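PDB 6TYK: iodotyrosine deiodinase, which catalyses the FMN-dependent reductive dehalogenation of iodo-, bromo- and chlorotyrosines, turning mono- and diiodotyrosine into tyrosine and iodide. Local coordinates for residues Y5-K10 against L124-E129; K12-F17 against D168-K173; P22-L27 against A98-L103; K131-V136 against L162-P167. One frame throughout, in Å; residues are numbered along the deposited sequence.

Contact 1: Y5-K10 against L124-E129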
# COMPACT_ATOMS: atom_id res chain seq x y z
N TYR A 5 -9.86 6.52 11.61
CA TYR A 5 -8.89 7.58 11.83
C TYR A 5 -8.16 7.40 13.16
O TYR A 5 -6.95 7.59 13.23
CB TYR A 5 -9.54 8.97 11.79
CG TYR A 5 -8.54 10.06 12.09
CD1 TYR A 5 -7.66 10.51 11.12
CD2 TYR A 5 -8.44 10.61 13.36
CE1 TYR A 5 -6.73 11.49 11.39
CE2 TYR A 5 -7.51 11.60 13.65
CZ TYR A 5 -6.66 12.03 12.65
OH TYR A 5 -5.72 13.01 12.92
N ASP A 6 -8.89 7.05 14.21
CA ASP A 6 -8.28 6.88 15.52
C ASP A 6 -7.28 5.73 15.50
O ASP A 6 -6.23 5.80 16.14
CB ASP A 6 -9.37 6.65 16.57
CG ASP A 6 -10.32 7.82 16.69
OD1 ASP A 6 -9.83 8.98 16.74
OD2 ASP A 6 -11.55 7.60 16.73
N LEU A 7 -7.60 4.68 14.76
CA LEU A 7 -6.71 3.53 14.67
C LEU A 7 -5.44 3.91 13.90
O LEU A 7 -4.32 3.63 14.34
CB LEU A 7 -7.42 2.39 13.95
CG LEU A 7 -6.68 1.06 13.86
CD1 LEU A 7 -6.57 0.40 15.24
CD2 LEU A 7 -7.39 0.15 12.87
N ALA A 8 -5.63 4.56 12.76
CA ALA A 8 -4.51 5.04 11.96
C ALA A 8 -3.65 6.04 12.74
O ALA A 8 -2.42 6.01 12.67
CB ALA A 8 -5.01 5.67 10.66
N LYS A 9 -4.31 6.92 13.48
CA LYS A 9 -3.58 7.94 14.22
C LYS A 9 -2.71 7.31 15.30
O LYS A 9 -1.56 7.70 15.49
CB LYS A 9 -4.54 8.96 14.83
CG LYS A 9 -3.82 10.17 15.40
CD LYS A 9 -4.75 11.17 16.03
CE LYS A 9 -4.03 12.49 16.28
NZ LYS A 9 -2.55 12.30 16.44
N LYS A 10 -3.27 6.33 16.01
CA LYS A 10 -2.55 5.70 17.13
C LYS A 10 -1.39 4.84 16.65
O LYS A 10 -0.35 4.76 17.31
CB LYS A 10 -3.50 4.85 17.97
CG LYS A 10 -4.37 5.64 18.93
CD LYS A 10 -5.47 4.78 19.52
CE LYS A 10 -6.50 5.62 20.26
NZ LYS A 10 -7.66 4.82 20.71
N LEU A 124 -2.63 -4.61 6.48
CA LEU A 124 -1.96 -5.48 7.45
C LEU A 124 -1.54 -4.71 8.70
O LEU A 124 -1.77 -5.16 9.82
CB LEU A 124 -0.74 -6.13 6.78
CG LEU A 124 -0.20 -7.43 7.34
CD1 LEU A 124 0.69 -8.10 6.30
CD2 LEU A 124 0.55 -7.19 8.63
N LEU A 125 -0.94 -3.55 8.51
CA LEU A 125 -0.48 -2.76 9.65
C LEU A 125 -1.63 -2.30 10.53
O LEU A 125 -1.51 -2.27 11.76
CB LEU A 125 0.33 -1.55 9.19
CG LEU A 125 1.60 -1.87 8.41
CD1 LEU A 125 2.35 -0.57 8.11
CD2 LEU A 125 2.49 -2.83 9.18
N LEU A 126 -2.74 -1.90 9.92
CA LEU A 126 -3.92 -1.53 10.70
C LEU A 126 -4.46 -2.72 11.49
O LEU A 126 -4.87 -2.57 12.64
CB LEU A 126 -4.99 -0.92 9.80
CG LEU A 126 -4.61 0.45 9.25
CD1 LEU A 126 -5.56 0.87 8.13
CD2 LEU A 126 -4.57 1.48 10.36
N ALA A 127 -4.46 -3.90 10.87
CA ALA A 127 -4.93 -5.11 11.55
C ALA A 127 -4.05 -5.46 12.74
O ALA A 127 -4.54 -5.85 13.80
CB ALA A 127 -5.02 -6.29 10.57
N LEU A 128 -2.74 -5.33 12.58
CA LEU A 128 -1.83 -5.61 13.68
C LEU A 128 -2.14 -4.65 14.83
O LEU A 128 -2.18 -5.05 15.99
CB LEU A 128 -0.38 -5.47 13.25
CG LEU A 128 0.14 -6.56 12.31
CD1 LEU A 128 1.55 -6.23 11.91
CD2 LEU A 128 0.09 -7.93 12.97
N GLU A 129 -2.37 -3.38 14.50
CA GLU A 129 -2.69 -2.40 15.53
C GLU A 129 -3.96 -2.80 16.27
O GLU A 129 -4.03 -2.71 17.49
CB GLU A 129 -2.82 -0.99 14.95
CG GLU A 129 -3.24 0.05 15.97
CD GLU A 129 -2.10 0.48 16.88
OE1 GLU A 129 -0.94 0.12 16.60
OE2 GLU A 129 -2.36 1.18 17.88
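L7 and E129 lie alongside each other and point opposite ways, each reaching past the other. The closest approach is methyl to methylene: L7 CD1 rests 3.4 Å from E129 CG, so the aliphatic part of the glutamate serves here as an apolar surface. With CG anti to its backbone N (chi1 176°), E129 sends that methylene toward helix 4-10; the chain then bends at chi2, and OE2 ends 3.8 Å from K10 CB, beside the root of the lysine rather than at its ammonium. The other methyl of L7, CD2, packs obliquely on L126, 4.0 Å from L126 CD2. That same L126 methyl also reaches the backbone of A8, 3.9 Å from A8 CA. Alanine suits this position because its small side chain, turned away from helix 113-130, lets a leucine methyl come up to the main chain. The two helical segments cross almost perpendicularly, at 91° with axes 9.8 Å apart, which limits the contact to this patch. Beyond it, helix 113-130 meets helix 24-35 through A127 and strand 156-165 through L125 and L128, while Y123 of the second subunit packs on both A8 and L126, placing the crossing at the dimer interface.

Contact 2: K12-F17 against D168-K173. With FMN (flavin mononucleotide), chain C.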
# COMPACT_ATOMS: atom_id res chain seq x y z
N LYS A 12 1.84 3.43 15.22
CA LYS A 12 3.15 4.03 15.04
C LYS A 12 4.18 2.92 14.92
O LYS A 12 3.88 1.75 15.16
CB LYS A 12 3.50 4.92 16.22
CG LYS A 12 3.55 4.19 17.55
CD LYS A 12 3.86 5.17 18.66
CE LYS A 12 4.01 4.49 20.01
NZ LYS A 12 2.75 3.89 20.51
N THR A 13 5.41 3.27 14.55
CA THR A 13 6.45 2.27 14.44
C THR A 13 6.71 1.63 15.79
O THR A 13 6.73 2.31 16.82
CB THR A 13 7.78 2.87 13.97
OG1 THR A 13 7.55 3.86 12.96
CG2 THR A 13 8.67 1.77 13.40
N VAL A 14 6.94 0.33 15.77
CA VAL A 14 7.43 -0.35 16.95
C VAL A 14 8.74 -1.02 16.58
O VAL A 14 8.79 -1.87 15.68
CB VAL A 14 6.42 -1.40 17.49
CG1 VAL A 14 7.03 -2.19 18.65
CG2 VAL A 14 5.13 -0.71 17.94
N ARG A 15 9.82 -0.63 17.26
CA ARG A 15 11.13 -1.23 17.04
C ARG A 15 11.63 -1.88 18.32
O ARG A 15 12.73 -2.42 18.36
CB ARG A 15 12.14 -0.16 16.59
CG ARG A 15 11.77 0.50 15.27
CD ARG A 15 12.77 1.59 14.88
NE ARG A 15 12.46 2.17 13.58
CZ ARG A 15 11.76 3.28 13.39
NH1 ARG A 15 11.28 3.95 14.43
NH2 ARG A 15 11.55 3.73 12.16
N ARG A 16 10.81 -1.80 19.37
CA ARG A 16 11.10 -2.40 20.67
C ARG A 16 10.02 -3.42 20.96
O ARG A 16 8.85 -3.06 21.12
CB ARG A 16 11.07 -1.35 21.79
CG ARG A 16 12.22 -0.37 21.77
CD ARG A 16 12.08 0.67 22.89
NE ARG A 16 11.88 0.04 24.19
CZ ARG A 16 12.87 -0.36 24.99
NH1 ARG A 16 14.14 -0.20 24.63
NH2 ARG A 16 12.59 -0.94 26.14
N PHE A 17 10.41 -4.68 21.03
CA PHE A 17 9.46 -5.76 21.20
C PHE A 17 9.71 -6.53 22.48
O PHE A 17 10.84 -6.63 22.94
CB PHE A 17 9.56 -6.73 20.03
CG PHE A 17 9.15 -6.11 18.73
CD1 PHE A 17 7.82 -6.12 18.33
CD2 PHE A 17 10.09 -5.53 17.90
CE1 PHE A 17 7.44 -5.54 17.14
CE2 PHE A 17 9.72 -4.95 16.71
CZ PHE A 17 8.39 -4.96 16.32
N ASP A 168 7.15 -3.04 23.31
CA ASP A 168 7.79 -2.85 24.60
C ASP A 168 8.13 -1.39 24.79
O ASP A 168 9.29 -0.97 24.65
CB ASP A 168 9.06 -3.70 24.69
CG ASP A 168 9.77 -3.50 25.99
OD1 ASP A 168 9.07 -3.25 26.99
OD2 ASP A 168 11.01 -3.56 26.03
N ASP A 169 7.10 -0.61 25.12
CA ASP A 169 7.22 0.83 25.28
C ASP A 169 7.94 1.51 24.13
O ASP A 169 9.01 2.09 24.29
CB ASP A 169 7.89 1.19 26.60
CG ASP A 169 7.74 2.65 26.94
OD1 ASP A 169 6.75 3.27 26.48
OD2 ASP A 169 8.58 3.20 27.67
N PRO A 170 7.32 1.47 22.95
CA PRO A 170 7.92 2.07 21.76
C PRO A 170 7.97 3.59 21.85
O PRO A 170 7.21 4.22 22.60
CB PRO A 170 6.97 1.64 20.63
CG PRO A 170 5.65 1.40 21.32
CD PRO A 170 5.98 0.92 22.69
N LYS A 171 8.88 4.17 21.08
CA LYS A 171 9.04 5.62 21.02
C LYS A 171 7.79 6.26 20.43
O LYS A 171 7.02 5.61 19.72
CB LYS A 171 10.27 5.98 20.19
CG LYS A 171 11.58 5.47 20.77
CD LYS A 171 11.85 6.07 22.14
CE LYS A 171 11.94 7.58 22.06
NZ LYS A 171 12.14 8.19 23.41
N PRO A 172 7.58 7.55 20.72
CA PRO A 172 6.38 8.23 20.22
C PRO A 172 6.33 8.33 18.70
O PRO A 172 7.36 8.34 18.02
CB PRO A 172 6.50 9.63 20.83
CG PRO A 172 7.35 9.45 22.03
CD PRO A 172 8.36 8.41 21.62
N LYS A 173 5.11 8.44 18.20
CA LYS A 173 4.89 8.64 16.78
C LYS A 173 5.54 9.94 16.35
O LYS A 173 5.54 10.92 17.10
CB LYS A 173 3.39 8.67 16.49
CG LYS A 173 3.08 8.52 15.02
CD LYS A 173 1.59 8.31 14.76
CE LYS A 173 1.32 8.18 13.27
NZ LYS A 173 -0.00 7.61 12.97
N1 FMN C . 12.00 2.00 9.61
C2 FMN C . 13.25 1.52 9.91
O2 FMN C . 13.66 1.60 11.05
N3 FMN C . 14.02 0.93 8.95
C4 FMN C . 13.58 0.82 7.66
O4 FMN C . 14.31 0.29 6.81
C4A FMN C . 12.31 1.31 7.35
N5 FMN C . 11.82 1.20 6.06
C5A FMN C . 10.55 1.66 5.77
C6 FMN C . 10.06 1.52 4.47
C7 FMN C . 8.79 1.96 4.14
C7M FMN C . 8.31 1.78 2.72
C8 FMN C . 7.99 2.54 5.12
C8M FMN C . 6.60 3.02 4.79
C9 FMN C . 8.48 2.67 6.41
C9A FMN C . 9.76 2.23 6.75
N10 FMN C . 10.26 2.38 8.04
C10 FMN C . 11.51 1.87 8.34
C1' FMN C . 9.45 3.01 9.13
C2' FMN C . 9.45 4.54 8.98
O2' FMN C . 10.68 5.11 9.40
C3' FMN C . 8.26 5.12 9.75
O3' FMN C . 7.07 4.67 9.13
C4' FMN C . 8.26 6.65 9.82
O4' FMN C . 9.38 7.10 10.57
C5' FMN C . 6.98 7.16 10.47
O5' FMN C . 6.84 6.55 11.73
P FMN C . 5.59 6.90 12.68
O1P FMN C . 5.89 6.16 13.98
O2P FMN C . 4.33 6.35 12.07
O3P FMN C . 5.58 8.40 12.90
O HOH W 1 7.76 4.71 17.24
O HOH W 2 12.17 -4.16 23.66
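The FMN site is framed here by two loops that run in nearly opposite directions, residues 12-17 and residues 168-173, and they meet where K12 crosses P170 and faces K173 CB to CB. The K12 side chain passes the P170 ring at about a right angle, CE 3.7 Å from P170 CG. A long chain suits this place: its outer methylenes lie against the backbone of 171-173, CE 3.2 Å from K171 O. V14 CG2 adds a second apolar touch on P170.

In this nitroreductase-family protein loop 12-17 grips both ends of the cofactor. The backbone N of T13 gives phosphate oxygen O1P a nearly straight bond (3.0 Å, 176°). R15, extended from CG to NE, reaches the other end of FMN: NE donates to O2 at 2.9 Å, and NH2 donates to both O2 and N1, the latter at 3.1 Å and in the guanidinium plane. T13 CG2 sits over the centre of one guanidinium face, which helps fix its rotation; the positive charge would probably stabilise negative charge at N1–O2 of the reduced flavin. K173 passes its CG by O3P, but its NZ bonds to R11 O and K9 O and pairs with E36 of the second subunit.

Farther from the flavin, D168 N donates to R16 O (2.8 Å), and R16 NE returns a bond nearly along the C=O axis of D168 (2.8 Å). Because R16 bends at chi3 (52°), NE turns to that carbonyl; NH2 completes a salt bridge to D168 OD2 at 3.1 Å. One water donates to both F17 O and D168 OD2.

Contact 3: P22-L27 against A98-L103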
# COMPACT_ATOMS: atom_id res chain seq x y z
N PRO A 22 3.05 -13.79 20.82
CA PRO A 22 1.61 -13.69 20.59
C PRO A 22 1.09 -14.99 19.99
O PRO A 22 1.84 -15.68 19.28
CB PRO A 22 1.49 -12.57 19.55
CG PRO A 22 2.77 -11.80 19.66
CD PRO A 22 3.80 -12.81 20.02
N PRO A 23 -0.17 -15.33 20.26
CA PRO A 23 -0.75 -16.51 19.61
C PRO A 23 -0.67 -16.35 18.10
O PRO A 23 -0.83 -15.24 17.58
CB PRO A 23 -2.21 -16.49 20.05
CG PRO A 23 -2.22 -15.68 21.31
CD PRO A 23 -1.12 -14.66 21.16
N LEU A 24 -0.43 -17.45 17.40
CA LEU A 24 -0.35 -17.44 15.95
C LEU A 24 -1.58 -16.80 15.33
O LEU A 24 -1.48 -16.07 14.35
CB LEU A 24 -0.16 -18.86 15.43
CG LEU A 24 -0.08 -19.01 13.92
CD1 LEU A 24 1.09 -18.20 13.38
CD2 LEU A 24 0.04 -20.47 13.52
N GLU A 25 -2.75 -17.06 15.91
CA GLU A 25 -3.98 -16.55 15.31
C GLU A 25 -4.03 -15.02 15.21
O GLU A 25 -4.68 -14.48 14.32
CB GLU A 25 -5.22 -17.08 16.04
CG GLU A 25 -6.52 -16.83 15.28
CD GLU A 25 -6.44 -17.25 13.81
OE1 GLU A 25 -5.79 -18.28 13.52
OE2 GLU A 25 -7.01 -16.53 12.96
N ASP A 26 -3.35 -14.32 16.12
CA ASP A 26 -3.30 -12.86 16.06
C ASP A 26 -2.56 -12.39 14.82
O ASP A 26 -2.98 -11.45 14.14
CB ASP A 26 -2.66 -12.28 17.32
CG ASP A 26 -3.51 -12.48 18.55
OD1 ASP A 26 -4.75 -12.50 18.41
OD2 ASP A 26 -2.95 -12.62 19.65
N LEU A 27 -1.46 -13.05 14.51
CA LEU A 27 -0.72 -12.75 13.29
C LEU A 27 -1.54 -13.14 12.06
O LEU A 27 -1.67 -12.36 11.11
CB LEU A 27 0.62 -13.48 13.30
CG LEU A 27 1.47 -13.30 12.05
CD1 LEU A 27 1.71 -11.82 11.75
CD2 LEU A 27 2.79 -14.05 12.20
N ALA A 98 11.90 -9.58 18.17
CA ALA A 98 10.55 -9.86 17.68
C ALA A 98 10.34 -11.36 17.58
O ALA A 98 11.17 -12.08 17.04
CB ALA A 98 10.33 -9.19 16.33
N PRO A 99 9.22 -11.85 18.12
CA PRO A 99 8.91 -13.28 18.05
C PRO A 99 8.63 -13.76 16.63
O PRO A 99 8.83 -14.93 16.33
CB PRO A 99 7.66 -13.42 18.94
CG PRO A 99 7.08 -12.05 18.99
CD PRO A 99 8.24 -11.11 18.94
N TYR A 100 8.18 -12.85 15.77
CA TYR A 100 7.93 -13.18 14.38
C TYR A 100 8.65 -12.19 13.49
O TYR A 100 8.60 -10.99 13.74
CB TYR A 100 6.44 -13.04 14.05
CG TYR A 100 5.48 -13.92 14.80
CD1 TYR A 100 5.35 -15.26 14.50
CD2 TYR A 100 4.66 -13.39 15.78
CE1 TYR A 100 4.45 -16.06 15.17
CE2 TYR A 100 3.76 -14.17 16.46
CZ TYR A 100 3.66 -15.51 16.15
OH TYR A 100 2.76 -16.29 16.83
N LEU A 101 9.29 -12.69 12.44
CA LEU A 101 9.63 -11.84 11.31
C LEU A 101 8.73 -12.25 10.16
O LEU A 101 8.84 -13.36 9.63
CB LEU A 101 11.09 -11.97 10.90
CG LEU A 101 12.12 -11.77 12.01
CD1 LEU A 101 13.51 -11.92 11.43
CD2 LEU A 101 11.94 -10.41 12.66
N LEU A 102 7.80 -11.38 9.81
CA LEU A 102 6.89 -11.66 8.72
C LEU A 102 7.50 -11.12 7.45
O LEU A 102 7.62 -9.90 7.27
CB LEU A 102 5.53 -11.01 8.98
CG LEU A 102 4.53 -11.15 7.83
CD1 LEU A 102 4.09 -12.60 7.62
CD2 LEU A 102 3.33 -10.25 8.06
N LEU A 103 7.96 -12.02 6.59
CA LEU A 103 8.51 -11.62 5.31
C LEU A 103 7.40 -11.61 4.28
O LEU A 103 6.71 -12.61 4.07
CB LEU A 103 9.66 -12.55 4.89
CG LEU A 103 11.03 -12.19 5.47
CD1 LEU A 103 11.03 -12.19 7.00
CD2 LEU A 103 12.09 -13.15 4.95
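L27 lays one methyl, CD2, over a face of the Y100 ring, a CH-pi contact 3.8 Å from the ring centroid and 17° off its normal. The nearest ring atom is CD1, at 3.6 Å. L27 has CG anti to its backbone N (chi1 177°), pointing the branch from helix 24-35 toward the sheet, where the two side chains run antiparallel alongside each other. The second methyl, CD1, reaches L102 CD2 at 4.3 Å, one of the side chains on the same side of strand 100-107 as Y100. Branched leucine thus suits the place, touching two strand residues at once.

Outward from there, two rigid proline rings pack compactly: P22 CD lies 3.5 Å from P99 CG, the rings crossing at about a right angle, and it also meets Y100 CE2. L24 CA stands 3.4 Å from Y100 OH. At the polar edge that hydroxyl donates to P22 O, 2.7 Å away and tilted 31° from the carbonyl plane.

The chemistry implies that Y100 joins an apolar face to a polar tip. The face offers a flat surface to the helix, and the hydroxyl, carried to the far end of the ring, satisfies the carbonyl of buried P22 and ties strand 100-107 to the turn leading into helix 24-35.

Contact 4: K131-V136 against L162-P167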
# COMPACT_ATOMS: atom_id res chain seq x y z
N LYS A 131 -5.00 -5.67 16.88
CA LYS A 131 -4.69 -6.81 17.75
C LYS A 131 -3.68 -6.48 18.85
O LYS A 131 -3.28 -7.36 19.61
CB LYS A 131 -4.16 -7.98 16.91
CG LYS A 131 -5.22 -8.63 16.04
CD LYS A 131 -6.35 -9.17 16.91
CE LYS A 131 -7.40 -9.90 16.10
NZ LYS A 131 -8.59 -10.22 16.93
N GLY A 132 -3.26 -5.22 18.92
CA GLY A 132 -2.31 -4.81 19.94
C GLY A 132 -0.90 -5.28 19.65
O GLY A 132 -0.07 -5.38 20.55
N LEU A 133 -0.62 -5.60 18.39
CA LEU A 133 0.72 -5.97 17.99
C LEU A 133 1.38 -4.79 17.34
O LEU A 133 0.71 -3.89 16.84
CB LEU A 133 0.69 -7.15 17.02
CG LEU A 133 0.05 -8.40 17.62
CD1 LEU A 133 -0.02 -9.50 16.58
CD2 LEU A 133 0.82 -8.86 18.85
N GLY A 134 2.71 -4.79 17.35
CA GLY A 134 3.49 -3.72 16.76
C GLY A 134 4.29 -4.25 15.60
O GLY A 134 4.48 -5.47 15.46
N SER A 135 4.75 -3.33 14.76
CA SER A 135 5.64 -3.71 13.67
C SER A 135 6.36 -2.51 13.10
O SER A 135 6.14 -1.37 13.52
CB SER A 135 4.89 -4.47 12.57
OG SER A 135 5.80 -5.05 11.64
N VAL A 136 7.28 -2.79 12.20
CA VAL A 136 8.03 -1.78 11.48
C VAL A 136 8.28 -2.36 10.09
O VAL A 136 8.68 -3.52 9.97
CB VAL A 136 9.36 -1.45 12.18
CG1 VAL A 136 10.17 -2.71 12.47
CG2 VAL A 136 10.17 -0.47 11.35
N LEU A 162 8.69 -7.55 8.16
CA LEU A 162 7.88 -6.95 9.22
C LEU A 162 8.07 -7.71 10.52
O LEU A 162 7.43 -8.73 10.75
CB LEU A 162 6.39 -6.99 8.85
CG LEU A 162 5.95 -6.14 7.67
CD1 LEU A 162 4.56 -6.59 7.23
CD2 LEU A 162 5.91 -4.67 8.04
N PRO A 163 8.96 -7.21 11.39
CA PRO A 163 9.02 -7.79 12.73
C PRO A 163 7.68 -7.55 13.41
O PRO A 163 7.14 -6.44 13.32
CB PRO A 163 10.13 -7.00 13.42
CG PRO A 163 10.91 -6.38 12.29
CD PRO A 163 9.91 -6.11 11.22
N VAL A 164 7.13 -8.58 14.04
CA VAL A 164 5.84 -8.47 14.70
C VAL A 164 5.92 -9.06 16.10
O VAL A 164 6.50 -10.12 16.30
CB VAL A 164 4.73 -9.20 13.92
CG1 VAL A 164 3.40 -9.14 14.69
CG2 VAL A 164 4.58 -8.58 12.53
N GLY A 165 5.35 -8.35 17.06
CA GLY A 165 5.29 -8.84 18.41
C GLY A 165 4.58 -7.82 19.28
O GLY A 165 4.03 -6.84 18.78
N TYR A 166 4.59 -8.06 20.58
CA TYR A 166 4.01 -7.11 21.51
C TYR A 166 4.98 -5.95 21.69
O TYR A 166 6.18 -6.16 21.85
CB TYR A 166 3.78 -7.79 22.86
CG TYR A 166 2.74 -8.87 22.82
CD1 TYR A 166 1.43 -8.57 22.47
CD2 TYR A 166 3.05 -10.19 23.12
CE1 TYR A 166 0.46 -9.54 22.44
CE2 TYR A 166 2.08 -11.18 23.09
CZ TYR A 166 0.79 -10.84 22.74
OH TYR A 166 -0.18 -11.81 22.70
N PRO A 167 4.46 -4.72 21.66
CA PRO A 167 5.33 -3.56 21.82
C PRO A 167 5.91 -3.51 23.22
O PRO A 167 5.25 -3.88 24.20
CB PRO A 167 4.39 -2.37 21.61
CG PRO A 167 3.21 -2.94 20.88
CD PRO A 167 3.06 -4.32 21.44
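G134 and G165 form the hydrogen-bonded pair of a short antiparallel ladder. G134 N donates to G165 O in a nearly straight bond (2.8 Å, 173°), whereas the return bond from G165 N to G134 O is weak at 3.4 Å. G134 O also receives V164 CA at 3.4 Å in a CA-H...O contact. Glycine fits at 134 because a side chain there would run tightly against the ring of P167. G132, whose positive phi closes helix 113-130 with a Schellman motif, turns the chain into this strand and brings its O 3.4 Å from P167 CD.

One side-chain bond is added, though perhaps only part of the time, since S135 is modelled in two conformers. In one of them OG lies anti to its backbone N (chi1 -169°) and donates to P163 O at 2.6 Å from above the carbonyl plane. A small hydroxyl suits this buried spot because it can give that carbonyl a proton.

Apolar contacts flank the ladder. V136 CG1 packs on P163 CD at 3.6 Å. L133 splits its methyls: CD1 meets V164 CG1, and CD2 approaches Y166 at CE1, 3.7 Å away.

The short, weakly bonded strand 134-135 is outermost within this chain's four-stranded sheet, with V14 of the flavin loop bonded to S135. Strand 156-165 bonds along its other side to strand 100-107; helix 113-130 packs L128 against L133, S135 and V164, and V136 touches both T13 and the FMN.

In the fold
Contacts 3 and 4 are the buried pair, about 8 Å between centres, and share one sheet: strands 100-107 and 156-165 are neighbours, joined by Y100 O to V164 N and L102 O to L162 N. Contact 3 is apolar packing with one hydroxyl-to-carbonyl bond; contact 4 is backbone pairing flanked by apolar packing. Contact 1 is partly buried and purely van der Waals across the segments; its helix 113-130 leads on to contact 4, the two tied by L128 O with L133 N. Contact 2, also partly buried, has the salt bridge, waters and cofactor bonds. It meets contact 4 along the backbone of the flavin loop and contact 1 through K173, linking flavin loops to sheet and dimer interface.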